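Local coordinates for pyruvate kinase (Pseudomonas aeruginosa, PDB 6QXL), which probably catalyses the last step of glycolysis, transferring the phosphoryl group of phosphoenolpyruvate to ADP to give pyruvate and ATP, at residues F92-S97 with L125-G130; D232-L237 with Q264-L269; M285-M288 with P294-A297; S349-Q354 with S394-S399; I377-C382 with G448-G453. All coordinates share one frame; numbering follows the deposited sequence.

Interaction 1: residues F92-S97 with L125-G130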
# COMPACT_ATOMS: atom_id res chain seq x y z
N PHE A 92 16.96 46.03 -31.04
CA PHE A 92 16.11 45.51 -32.09
C PHE A 92 14.66 45.88 -31.83
O PHE A 92 14.24 45.96 -30.69
CB PHE A 92 16.28 44.01 -32.23
CG PHE A 92 15.72 43.45 -33.49
CD1 PHE A 92 16.43 43.59 -34.67
CD2 PHE A 92 14.47 42.84 -33.52
CE1 PHE A 92 15.90 43.11 -35.87
CE2 PHE A 92 13.95 42.35 -34.71
CZ PHE A 92 14.67 42.49 -35.89
N ARG A 93 13.92 46.08 -32.91
CA ARG A 93 12.55 46.57 -32.82
C ARG A 93 11.58 45.72 -33.61
O ARG A 93 11.90 45.27 -34.72
CB ARG A 93 12.47 48.01 -33.35
CG ARG A 93 13.11 49.04 -32.47
CD ARG A 93 12.96 50.44 -33.07
NE ARG A 93 13.62 50.62 -34.35
CZ ARG A 93 13.04 51.03 -35.50
NH1 ARG A 93 11.74 51.25 -35.58
NH2 ARG A 93 13.76 51.19 -36.59
N PHE A 94 10.39 45.57 -33.05
CA PHE A 94 9.27 44.93 -33.72
C PHE A 94 8.21 46.02 -33.95
O PHE A 94 7.74 46.60 -32.97
CB PHE A 94 8.71 43.82 -32.86
CG PHE A 94 9.71 42.76 -32.50
CD1 PHE A 94 10.01 41.76 -33.40
CD2 PHE A 94 10.36 42.78 -31.27
CE1 PHE A 94 10.95 40.81 -33.09
CE2 PHE A 94 11.31 41.80 -30.98
CZ PHE A 94 11.59 40.82 -31.90
N SER A 95 7.87 46.29 -35.22
CA SER A 95 7.02 47.44 -35.52
C SER A 95 5.86 47.08 -36.42
O SER A 95 6.06 46.50 -37.54
CB SER A 95 7.82 48.59 -36.19
OG SER A 95 6.99 49.71 -36.44
N THR A 96 4.68 47.50 -36.03
CA THR A 96 3.49 47.34 -36.87
C THR A 96 3.46 48.30 -38.02
O THR A 96 2.77 48.07 -39.00
CB THR A 96 2.20 47.52 -36.04
OG1 THR A 96 2.21 48.80 -35.47
CG2 THR A 96 2.10 46.43 -34.94
N SER A 97 4.22 49.38 -37.96
CA SER A 97 4.27 50.36 -39.05
C SER A 97 5.48 50.16 -39.99
O SER A 97 5.61 50.81 -41.01
CB SER A 97 4.19 51.80 -38.45
OG SER A 97 5.27 52.07 -37.67
N LEU A 125 10.92 38.12 -24.72
CA LEU A 125 10.34 37.55 -25.93
C LEU A 125 11.28 36.49 -26.47
O LEU A 125 12.49 36.68 -26.48
CB LEU A 125 10.14 38.63 -26.98
CG LEU A 125 9.21 39.78 -26.59
CD1 LEU A 125 9.38 40.92 -27.68
CD2 LEU A 125 7.79 39.28 -26.35
N LEU A 126 10.72 35.37 -26.90
CA LEU A 126 11.48 34.24 -27.40
C LEU A 126 11.11 34.00 -28.85
O LEU A 126 9.94 33.89 -29.20
CB LEU A 126 11.18 33.01 -26.56
CG LEU A 126 11.89 32.98 -25.18
CD1 LEU A 126 11.22 33.77 -24.08
CD2 LEU A 126 12.08 31.62 -24.63
N LEU A 127 12.13 33.96 -29.70
CA LEU A 127 11.94 33.79 -31.13
C LEU A 127 12.60 32.50 -31.59
O LEU A 127 13.60 32.06 -31.00
CB LEU A 127 12.56 34.95 -31.90
CG LEU A 127 11.85 36.29 -31.72
CD1 LEU A 127 12.59 37.12 -30.70
CD2 LEU A 127 11.63 37.02 -33.06
N ASP A 128 12.02 31.89 -32.64
CA ASP A 128 12.53 30.64 -33.19
C ASP A 128 12.64 29.56 -32.10
O ASP A 128 13.71 28.99 -31.86
CB ASP A 128 13.89 30.85 -33.88
CG ASP A 128 14.26 29.68 -34.80
OD1 ASP A 128 13.47 28.70 -34.91
OD2 ASP A 128 15.33 29.73 -35.40
N ASP A 129 11.49 29.29 -31.45
CA ASP A 129 11.41 28.22 -30.44
C ASP A 129 12.38 28.43 -29.27
O ASP A 129 12.85 27.47 -28.67
CB ASP A 129 11.63 26.81 -31.05
CG ASP A 129 10.61 26.40 -32.11
OD1 ASP A 129 9.50 26.99 -32.13
OD2 ASP A 129 11.01 25.54 -32.96
N GLY A 130 12.67 29.69 -28.94
CA GLY A 130 13.59 30.00 -27.86
C GLY A 130 15.04 30.24 -28.23
O GLY A 130 15.82 30.59 -27.35
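Phe-94 alone carries the first side of this contact: its ring bridges a wide gap to Leu-125 and Leu-127, although the closest CA atoms, those of Phe-94 and Leu-125, are 10.8 Å apart. The setting is the small all-beta B domain that pyruvate kinases insert into their TIM barrel. Strands 91-95 and 124-127 are not neighbours in its mixed sheet, since strands 132-139 and 143-148 lie between them, and the sheet curls so that the two strands face each other across an apolar interior.

CG of Phe-94 stands beside its backbone N (chi1 -58°), which sends the ring toward both leucines. Its CE2 meets Leu-125 CD1 at 3.9 Å. Leu-127 meets the far end of the ring: its CD2 comes to 3.9 Å from Phe-94 CE1, and its CD1 is 4.0 Å from Phe-94 CZ. Both leucines approach obliquely, all three methyls from the same side of the ring plane. Phe-92 comes from the other side and turns its edge to that face, its CD2 offset toward the rim. Met-134, from an intervening strand, packs on Phe-92, Phe-94 and Leu-127, so the cluster is apolar and buried. Beyond the strand end the chain becomes polar, in an ST turn where Ser-97 N donates to Ser-95 OG at 3.2 Å.

Interaction 2: residues D232-L237 with Q264-L269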
# COMPACT_ATOMS: atom_id res chain seq x y z
N ASP A 232 -8.56 21.92 -12.91
CA ASP A 232 -9.83 22.13 -13.63
C ASP A 232 -9.62 22.61 -15.04
O ASP A 232 -10.26 22.12 -15.96
CB ASP A 232 -10.76 23.06 -12.85
CG ASP A 232 -11.43 22.34 -11.66
OD1 ASP A 232 -11.09 21.17 -11.36
OD2 ASP A 232 -12.32 22.95 -11.03
N ALA A 233 -8.70 23.54 -15.22
CA ALA A 233 -8.36 24.02 -16.57
C ALA A 233 -7.91 22.84 -17.46
O ALA A 233 -8.45 22.63 -18.54
CB ALA A 233 -7.29 25.08 -16.49
N LEU A 234 -6.96 22.07 -16.97
CA LEU A 234 -6.41 20.96 -17.74
C LEU A 234 -7.46 19.88 -17.99
O LEU A 234 -7.66 19.47 -19.13
CB LEU A 234 -5.21 20.37 -16.99
CG LEU A 234 -4.54 19.17 -17.64
CD1 LEU A 234 -3.92 19.55 -18.97
CD2 LEU A 234 -3.52 18.57 -16.73
N ASP A 235 -8.13 19.44 -16.94
CA ASP A 235 -9.12 18.36 -17.08
C ASP A 235 -10.29 18.77 -17.99
O ASP A 235 -10.82 17.95 -18.74
CB ASP A 235 -9.63 17.90 -15.70
CG ASP A 235 -8.61 17.04 -14.93
OD1 ASP A 235 -7.43 16.97 -15.34
OD2 ASP A 235 -8.96 16.43 -13.90
N GLY A 236 -10.66 20.05 -17.94
CA GLY A 236 -11.70 20.56 -18.83
C GLY A 236 -11.30 20.43 -20.28
O GLY A 236 -12.06 19.95 -21.11
N LEU A 237 -10.07 20.85 -20.56
CA LEU A 237 -9.54 20.76 -21.91
C LEU A 237 -9.39 19.33 -22.38
O LEU A 237 -9.70 19.01 -23.52
CB LEU A 237 -8.21 21.49 -21.94
CG LEU A 237 -7.51 21.79 -23.25
CD1 LEU A 237 -8.48 22.30 -24.30
CD2 LEU A 237 -6.46 22.84 -22.91
N GLN A 264 4.50 17.20 -17.83
CA GLN A 264 4.43 16.09 -18.75
C GLN A 264 3.78 14.89 -18.07
O GLN A 264 2.87 14.27 -18.62
CB GLN A 264 5.80 15.70 -19.30
CG GLN A 264 5.75 14.51 -20.26
CD GLN A 264 7.11 14.10 -20.77
OE1 GLN A 264 7.85 14.89 -21.32
NE2 GLN A 264 7.43 12.82 -20.63
N LYS A 265 4.22 14.60 -16.85
CA LYS A 265 3.69 13.45 -16.14
C LYS A 265 2.23 13.64 -15.76
O LYS A 265 1.44 12.69 -15.87
CB LYS A 265 4.55 13.12 -14.93
CG LYS A 265 5.80 12.33 -15.31
CD LYS A 265 6.96 12.53 -14.35
CE LYS A 265 7.99 11.37 -14.38
NZ LYS A 265 8.80 11.30 -15.64
N LYS A 266 1.86 14.86 -15.36
CA LYS A 266 0.49 15.12 -15.01
C LYS A 266 -0.43 14.98 -16.21
O LYS A 266 -1.47 14.31 -16.14
CB LYS A 266 0.34 16.51 -14.36
CG LYS A 266 -1.08 16.81 -13.86
CD LYS A 266 -1.15 17.44 -12.42
CE LYS A 266 -0.89 18.92 -12.30
NZ LYS A 266 -1.33 19.25 -10.93
N ILE A 267 -0.04 15.58 -17.33
CA ILE A 267 -0.87 15.54 -18.53
C ILE A 267 -1.12 14.09 -18.96
O ILE A 267 -2.25 13.71 -19.24
CB ILE A 267 -0.22 16.33 -19.67
CG1 ILE A 267 -0.17 17.82 -19.37
CG2 ILE A 267 -0.99 16.10 -20.97
CD1 ILE A 267 0.83 18.58 -20.21
N ILE A 268 -0.07 13.28 -19.00
CA ILE A 268 -0.22 11.90 -19.43
C ILE A 268 -1.18 11.17 -18.51
O ILE A 268 -2.11 10.51 -18.97
CB ILE A 268 1.14 11.19 -19.47
CG1 ILE A 268 1.97 11.74 -20.62
CG2 ILE A 268 0.97 9.69 -19.61
CD1 ILE A 268 3.44 11.40 -20.53
N LEU A 269 -0.98 11.31 -17.21
CA LEU A 269 -1.81 10.62 -16.24
C LEU A 269 -3.27 11.09 -16.32
O LEU A 269 -4.19 10.27 -16.37
CB LEU A 269 -1.27 10.82 -14.85
CG LEU A 269 -2.04 10.13 -13.72
CD1 LEU A 269 -1.88 8.60 -13.78
CD2 LEU A 269 -1.62 10.69 -12.37
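Leu-234 of helix 231-239 sets one methyl against Lys-266 and the other against Ile-267, two consecutive residues of helix 260-273. These helices come from successive beta-alpha units of the TIM barrel and lie side by side on its outer layer, with Leu-234 CA 7.8 Å from Ile-267 CA.

Along helix 260-273, Gln-264 looks inward to the barrel strands, while Lys-265 takes no part in the Leu-234 packing; it forms a salt bridge with Asp-308 and a hydrogen bond with Asn-304 of a second subunit. Next comes Lys-266, at the outer margin of the contact. Only its aliphatic part touches, with Lys-266 CG 4.2 Å from Leu-234 CD2. Its chain then bends at chi2 and chi3, and NZ forms a salt bridge with Asp-231, at the start of the opposing helix, so the lysine ties the pair of helices together beside the apolar contact.

Ile-267 is the buried partner. It also packs on Ile-222, Val-244 and Val-246 of the barrel strands, so it joins the helix pair to the sheet beneath. Leu-234, with CG anti to the backbone N (chi1 178°), projects toward the facing helix and meets the isoleucine at about a right angle, Leu-234 CD1 resting 4.1 Å from Ile-267 CG1.

Interaction 3: residues M285-M288 with P294-A297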
# COMPACT_ATOMS: atom_id res chain seq x y z
N MET A 285 14.55 13.62 -30.16
CA MET A 285 15.80 13.13 -30.72
C MET A 285 16.49 14.16 -31.60
O MET A 285 17.05 13.84 -32.63
CB MET A 285 15.54 11.83 -31.45
CG MET A 285 15.06 10.73 -30.51
SD MET A 285 15.25 9.12 -31.26
CE MET A 285 15.86 8.18 -29.86
N GLU A 286 16.47 15.41 -31.16
CA GLU A 286 16.91 16.55 -31.97
C GLU A 286 18.30 16.38 -32.60
O GLU A 286 18.51 16.75 -33.75
CB GLU A 286 16.89 17.83 -31.12
CG GLU A 286 16.90 19.12 -31.93
CD GLU A 286 15.54 19.51 -32.49
OE1 GLU A 286 14.61 18.66 -32.59
OE2 GLU A 286 15.36 20.69 -32.87
N SER A 287 19.24 15.78 -31.88
CA SER A 287 20.57 15.64 -32.41
C SER A 287 20.59 14.85 -33.72
O SER A 287 21.51 14.99 -34.53
CB SER A 287 21.52 15.01 -31.40
OG SER A 287 21.42 13.60 -31.43
N MET A 288 19.57 14.02 -33.94
CA MET A 288 19.49 13.22 -35.17
C MET A 288 19.10 13.99 -36.41
O MET A 288 19.09 13.44 -37.50
CB MET A 288 18.54 12.03 -34.96
CG MET A 288 19.07 11.04 -33.92
SD MET A 288 18.32 9.41 -34.00
CE MET A 288 19.09 8.79 -35.47
N PRO A 294 21.27 8.86 -31.74
CA PRO A 294 20.86 9.79 -30.71
C PRO A 294 21.86 9.89 -29.56
O PRO A 294 22.67 9.03 -29.35
CB PRO A 294 19.53 9.17 -30.24
CG PRO A 294 19.79 7.71 -30.31
CD PRO A 294 20.65 7.54 -31.52
N THR A 295 21.74 10.95 -28.80
CA THR A 295 22.46 11.17 -27.55
C THR A 295 21.86 10.30 -26.43
O THR A 295 20.70 9.85 -26.53
CB THR A 295 22.10 12.76 -27.23
OG1 THR A 295 22.68 13.63 -28.25
CG2 THR A 295 22.53 13.31 -25.93
N ARG A 296 22.60 10.09 -25.36
CA ARG A 296 22.07 9.38 -24.22
C ARG A 296 20.90 10.12 -23.58
O ARG A 296 19.96 9.51 -23.07
CB ARG A 296 23.15 9.14 -23.16
CG ARG A 296 24.38 8.36 -23.64
CD ARG A 296 24.00 6.95 -23.93
NE ARG A 296 25.20 6.15 -24.20
CZ ARG A 296 25.58 5.77 -25.41
NH1 ARG A 296 26.69 5.06 -25.56
NH2 ARG A 296 24.84 6.06 -26.48
N ALA A 297 20.94 11.44 -23.60
CA ALA A 297 19.81 12.20 -23.07
C ALA A 297 18.56 11.95 -23.88
O ALA A 297 17.48 11.83 -23.32
CB ALA A 297 20.12 13.69 -23.01
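Met-285, Ser-287 and Met-288 pack against Pro-294 and Thr-295 within the loop that leaves strand 277-281 of the TIM barrel and leads into helix 296-307. Only five residues separate the segments, so the loop folds back on the approach to its own helix.

Met-285 comes first. Its thioether lies alongside the proline ring, and its terminal CE reaches Pro-294 CB at 3.8 Å. The backbone then turns tightly, Met-288 N donating to Met-285 O at 2.8 Å.

Ser-287, inside this turn, points at Thr-295, with Ser-287 OG 3.4 Å from Thr-295 OG1. The clear polar partner of Ser-287 OG is Glu-298 OE1. Thr-295 holds the N-cap position, and the same Glu-298 OE1, three residues on, accepts from Thr-295 N; the threonine side chain makes no capping bond. One carboxylate oxygen thus ties the turn to the helix start. Next in the helix, Arg-296 bonds the backbone oxygens of Arg-248 and Gly-249 of a second subunit, just before that subunit's magnesium ligand Asp-250.

Met-288 joins Met-285 on the same side of the proline ring. CG beside the backbone N (chi1 -65°) lays its chain along the proline; helix 325-340 packs against this methionine too. Its sulfur sits near the ring nitrogen, Met-288 SD lying 3.8 Å from Pro-294 N.

Interaction 4: residues S349-Q354 with S394-S399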
# COMPACT_ATOMS: atom_id res chain seq x y z
N SER A 349 -2.69 -1.43 -11.16
CA SER A 349 -3.58 -1.44 -10.00
C SER A 349 -5.07 -1.67 -10.39
O SER A 349 -5.92 -1.87 -9.52
CB SER A 349 -3.45 -0.14 -9.21
OG SER A 349 -3.96 0.97 -9.97
N HIS A 350 -5.38 -1.61 -11.69
CA HIS A 350 -6.69 -1.94 -12.23
C HIS A 350 -7.85 -1.09 -11.73
O HIS A 350 -8.99 -1.55 -11.63
CB HIS A 350 -7.01 -3.44 -12.14
CG HIS A 350 -6.08 -4.30 -12.93
ND1 HIS A 350 -6.18 -4.54 -14.29
CD2 HIS A 350 -4.95 -4.91 -12.52
CE1 HIS A 350 -5.17 -5.28 -14.66
NE2 HIS A 350 -4.41 -5.56 -13.62
N ARG A 351 -7.53 0.17 -11.41
CA ARG A 351 -8.51 1.13 -10.93
C ARG A 351 -9.32 0.64 -9.72
O ARG A 351 -10.50 0.97 -9.58
CB ARG A 351 -9.40 1.58 -12.10
CG ARG A 351 -8.61 2.21 -13.23
CD ARG A 351 -9.50 2.66 -14.38
NE ARG A 351 -8.80 3.55 -15.31
CZ ARG A 351 -9.35 4.10 -16.39
NH1 ARG A 351 -10.62 3.84 -16.72
NH2 ARG A 351 -8.64 4.92 -17.16
N LEU A 352 -8.65 -0.14 -8.84
CA LEU A 352 -9.28 -0.63 -7.61
C LEU A 352 -9.83 0.51 -6.77
O LEU A 352 -9.22 1.57 -6.66
CB LEU A 352 -8.31 -1.45 -6.76
CG LEU A 352 -8.56 -2.96 -6.71
CD1 LEU A 352 -8.54 -3.65 -8.07
CD2 LEU A 352 -7.48 -3.59 -5.84
N GLY A 353 -11.02 0.27 -6.21
CA GLY A 353 -11.71 1.27 -5.40
C GLY A 353 -12.51 2.29 -6.18
O GLY A 353 -13.26 3.03 -5.57
N GLN A 354 -12.36 2.35 -7.50
CA GLN A 354 -13.04 3.37 -8.29
C GLN A 354 -14.44 2.94 -8.73
O GLN A 354 -14.82 1.79 -8.54
CB GLN A 354 -12.18 3.78 -9.49
CG GLN A 354 -10.90 4.51 -9.08
CD GLN A 354 -10.03 4.83 -10.28
OE1 GLN A 354 -10.51 5.13 -11.37
NE2 GLN A 354 -8.71 4.71 -10.08
N SER A 394 -6.76 -0.09 -23.51
CA SER A 394 -5.38 0.34 -23.60
C SER A 394 -5.00 1.45 -22.61
O SER A 394 -3.84 1.80 -22.51
CB SER A 394 -5.07 0.76 -25.03
OG SER A 394 -5.89 1.83 -25.44
N ARG A 395 -5.98 1.97 -21.86
CA ARG A 395 -5.68 2.83 -20.71
C ARG A 395 -5.07 2.07 -19.53
O ARG A 395 -4.56 2.69 -18.63
CB ARG A 395 -6.92 3.55 -20.20
CG ARG A 395 -7.72 4.37 -21.19
CD ARG A 395 -6.91 5.33 -22.00
NE ARG A 395 -6.22 4.63 -23.08
CZ ARG A 395 -5.21 5.13 -23.77
NH1 ARG A 395 -4.73 6.34 -23.49
NH2 ARG A 395 -4.65 4.39 -24.71
N ILE A 396 -5.12 0.75 -19.53
CA ILE A 396 -4.66 -0.04 -18.41
C ILE A 396 -3.30 -0.60 -18.72
O ILE A 396 -3.08 -1.16 -19.79
CB ILE A 396 -5.66 -1.20 -18.14
CG1 ILE A 396 -7.05 -0.65 -17.85
CG2 ILE A 396 -5.20 -2.06 -17.00
CD1 ILE A 396 -7.09 0.31 -16.70
N ARG A 397 -2.38 -0.48 -17.77
CA ARG A 397 -1.04 -0.99 -17.99
C ARG A 397 -1.11 -2.48 -18.21
O ARG A 397 -1.75 -3.18 -17.43
CB ARG A 397 -0.12 -0.70 -16.82
CG ARG A 397 0.31 0.75 -16.68
CD ARG A 397 1.00 0.97 -15.33
NE ARG A 397 2.26 1.72 -15.50
CZ ARG A 397 2.35 3.03 -15.46
NH1 ARG A 397 1.28 3.80 -15.22
NH2 ARG A 397 3.51 3.59 -15.67
N SER A 398 -0.46 -2.96 -19.26
CA SER A 398 -0.38 -4.37 -19.55
C SER A 398 0.68 -4.62 -20.60
O SER A 398 1.14 -3.70 -21.25
CB SER A 398 -1.74 -4.86 -20.08
OG SER A 398 -1.68 -6.22 -20.50
N SER A 399 1.07 -5.87 -20.77
CA SER A 399 1.86 -6.24 -21.94
C SER A 399 1.13 -7.20 -22.90
O SER A 399 1.72 -7.69 -23.85
CB SER A 399 3.18 -6.85 -21.48
OG SER A 399 2.94 -7.99 -20.72
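His-350 and Ile-396, their CA atoms 6.8 Å apart, mark where two irregular loops draw near; His-350 and Arg-351 both have left-handed helical backbone angles, and a type II turn follows from Arg-351 to Gln-354, closed by Gln-354 N to Arg-351 O at 3.1 Å.

Ile-396 is the wedge. Its CG2 meets the imidazole obliquely, 3.8 Å from His-350 ND1, while CD1 at the end of its other branch lies over one face of the Arg-351 guanidinium, 3.9 Å from Arg-351 NE. The arginine gets there because its chain is extended from CG to NE. Farther out, its NH2 passes 3.8 Å from Arg-395 CB. The guanidinium of Arg-395 is folded aside by bends at chi2 and chi3 and stands nearly upright to that of Arg-351, the planes 83° apart. A nearly straight, in-plane bond joins Arg-395 NH2 to Ser-394 OG at 2.9 Å, and the same NH2 forms a salt bridge with Asp-311. Arg-351 NH2 bonds to Asn-275.

Loop 349-354, between helices 325-340 and 359-373, here meets the loop after helix 388-394, and Ile-396 also packs on Leu-365 and Met-368 of helix 359-373. A third subunit reaches loop 349-354, its Tyr-369 OH bonding to His-350 O.

Across the loops the contact is van der Waals packing of Ile-396 on flat polar groups, with Arg-351 NH2 also against Arg-395 CB. Arg-351 NH2 and Arg-395 NE, of like charge, lie 6.4 Å apart, and Asp-311 would be expected to offset part of any repulsion.

Interaction 5: residues I377-C382 with G448-G453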
# COMPACT_ATOMS: atom_id res chain seq x y z
N ILE A 377 -3.46 -16.39 -21.22
CA ILE A 377 -4.03 -15.49 -22.20
C ILE A 377 -2.92 -14.77 -22.96
O ILE A 377 -2.12 -14.10 -22.36
CB ILE A 377 -4.99 -14.49 -21.57
CG1 ILE A 377 -6.25 -15.24 -21.14
CG2 ILE A 377 -5.35 -13.37 -22.55
CD1 ILE A 377 -7.06 -14.50 -20.10
N LYS A 378 -2.90 -14.94 -24.28
CA LYS A 378 -1.86 -14.40 -25.12
C LYS A 378 -2.33 -13.27 -26.01
O LYS A 378 -1.51 -12.65 -26.69
CB LYS A 378 -1.26 -15.51 -25.99
CG LYS A 378 -0.67 -16.69 -25.22
CD LYS A 378 0.54 -16.33 -24.37
CE LYS A 378 1.06 -17.60 -23.71
NZ LYS A 378 1.93 -17.27 -22.57
N ALA A 379 -3.63 -13.02 -26.05
CA ALA A 379 -4.15 -11.94 -26.88
C ALA A 379 -5.57 -11.59 -26.51
O ALA A 379 -6.26 -12.38 -25.89
CB ALA A 379 -4.08 -12.30 -28.36
N ILE A 380 -5.99 -10.39 -26.88
CA ILE A 380 -7.35 -9.95 -26.70
C ILE A 380 -7.94 -9.60 -28.04
O ILE A 380 -7.44 -8.72 -28.73
CB ILE A 380 -7.43 -8.72 -25.79
CG1 ILE A 380 -6.87 -9.08 -24.40
CG2 ILE A 380 -8.85 -8.18 -25.74
CD1 ILE A 380 -6.97 -7.98 -23.41
N ILE A 381 -9.00 -10.32 -28.42
CA ILE A 381 -9.74 -10.10 -29.66
C ILE A 381 -10.89 -9.20 -29.30
O ILE A 381 -11.87 -9.62 -28.68
CB ILE A 381 -10.22 -11.44 -30.24
CG1 ILE A 381 -9.00 -12.26 -30.68
CG2 ILE A 381 -11.15 -11.23 -31.43
CD1 ILE A 381 -9.36 -13.66 -31.16
N CYS A 382 -10.79 -7.94 -29.69
CA CYS A 382 -11.82 -6.97 -29.37
C CYS A 382 -12.56 -6.60 -30.65
O CYS A 382 -12.05 -5.85 -31.48
CB CYS A 382 -11.19 -5.75 -28.71
SG CYS A 382 -12.42 -4.51 -28.31
N GLY A 448 0.65 -16.09 -36.66
CA GLY A 448 1.58 -16.71 -35.73
C GLY A 448 1.61 -16.10 -34.35
O GLY A 448 2.53 -16.36 -33.59
N VAL A 449 0.60 -15.31 -34.00
CA VAL A 449 0.50 -14.65 -32.69
C VAL A 449 0.09 -15.65 -31.61
O VAL A 449 0.53 -15.54 -30.47
CB VAL A 449 -0.50 -13.49 -32.72
CG1 VAL A 449 -0.71 -12.91 -31.31
CG2 VAL A 449 0.00 -12.43 -33.68
N VAL A 450 -0.76 -16.61 -31.96
CA VAL A 450 -1.19 -17.62 -31.03
C VAL A 450 -1.06 -19.00 -31.68
O VAL A 450 -1.15 -19.12 -32.90
CB VAL A 450 -2.62 -17.35 -30.55
CG1 VAL A 450 -2.75 -15.97 -29.87
CG2 VAL A 450 -3.72 -17.61 -31.62
N THR A 451 -0.90 -20.01 -30.85
CA THR A 451 -0.86 -21.39 -31.33
C THR A 451 -1.83 -22.25 -30.52
O THR A 451 -2.44 -21.79 -29.55
CB THR A 451 0.58 -21.97 -31.21
OG1 THR A 451 0.59 -23.39 -31.42
CG2 THR A 451 1.19 -21.72 -29.86
N LYS A 452 -1.99 -23.50 -30.94
CA LYS A 452 -2.87 -24.42 -30.25
C LYS A 452 -2.38 -24.57 -28.80
O LYS A 452 -1.17 -24.76 -28.58
CB LYS A 452 -2.88 -25.77 -30.95
CG LYS A 452 -4.03 -26.67 -30.56
CD LYS A 452 -3.92 -28.08 -31.07
CE LYS A 452 -5.19 -28.84 -30.66
NZ LYS A 452 -5.24 -30.26 -31.11
N GLY A 453 -3.29 -24.44 -27.84
CA GLY A 453 -2.94 -24.51 -26.42
C GLY A 453 -2.97 -23.17 -25.70
O GLY A 453 -3.22 -23.13 -24.50
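Val-450 rests one methyl against Lys-378 and Ala-379 at the start of strand 377-383, the first strand of the alpha/beta C-terminal domain. Segment 448-453 is the connection from helix 436-446 to strand 455-461, which pairs in parallel with strand 377-383; the contact therefore closes the turn between a helix and the sheet it covers.

The packed part is small and apolar. Val-450 CG1 lies 4.2 Å from Ala-379 CB, and Leu-444 of the covering helix packs on both residues. That methyl stands beside the valine's own backbone N (chi1 -58°), directed at the strand. The same Val-450 CG1 is also 4.2 Å from Lys-378 CB. That two consecutive strand residues face one partner is consistent with Lys-378 departing from extended geometry (psi -8°).

Outward the contact loosens quickly. Lys-378 contributes just the root of its chain, then bends at chi2 and carries its ammonium away from Val-450, to a weak bond with Pro-375 O. Val-449 lies alongside without coming as close as Val-450. Gly-448 ends the helix in a Schellman motif, with positive phi, and is exposed, as are Thr-451, Lys-452 and Gly-453. These last three do not touch the strand; the chain then turns into strand 455-461. Even so, the outer loop has a polar fastening of its own, for the backbone N of Thr-451 is hydrogen-bonded to Asp-454 OD2.

How the interactions relate
The five contacts follow the chain from the B domain to the C-terminal domain, interactions 1 and 5 lying about 57 Å apart between centres, on opposite sides of the chain's centre. Interaction 1 nears the barrel at interaction 3, nearest atoms about 7 Å apart. Interactions 2 and 3 lie at some distance from the bound malonate and magnesium: the Ile-267 side chain is about 12 Å from magnesium and 11 Å from malonate, that of Met-285 about 14 Å from malonate. Interaction 4 comes within about 6 Å of both 2 and 5, nearest atoms, and its segments alternate along the chain with those of 5. Its Arg-395 side chain lies about 13 Å from bound glucose-6-phosphate. Subunit interfaces reach interactions 2, 3 and 4.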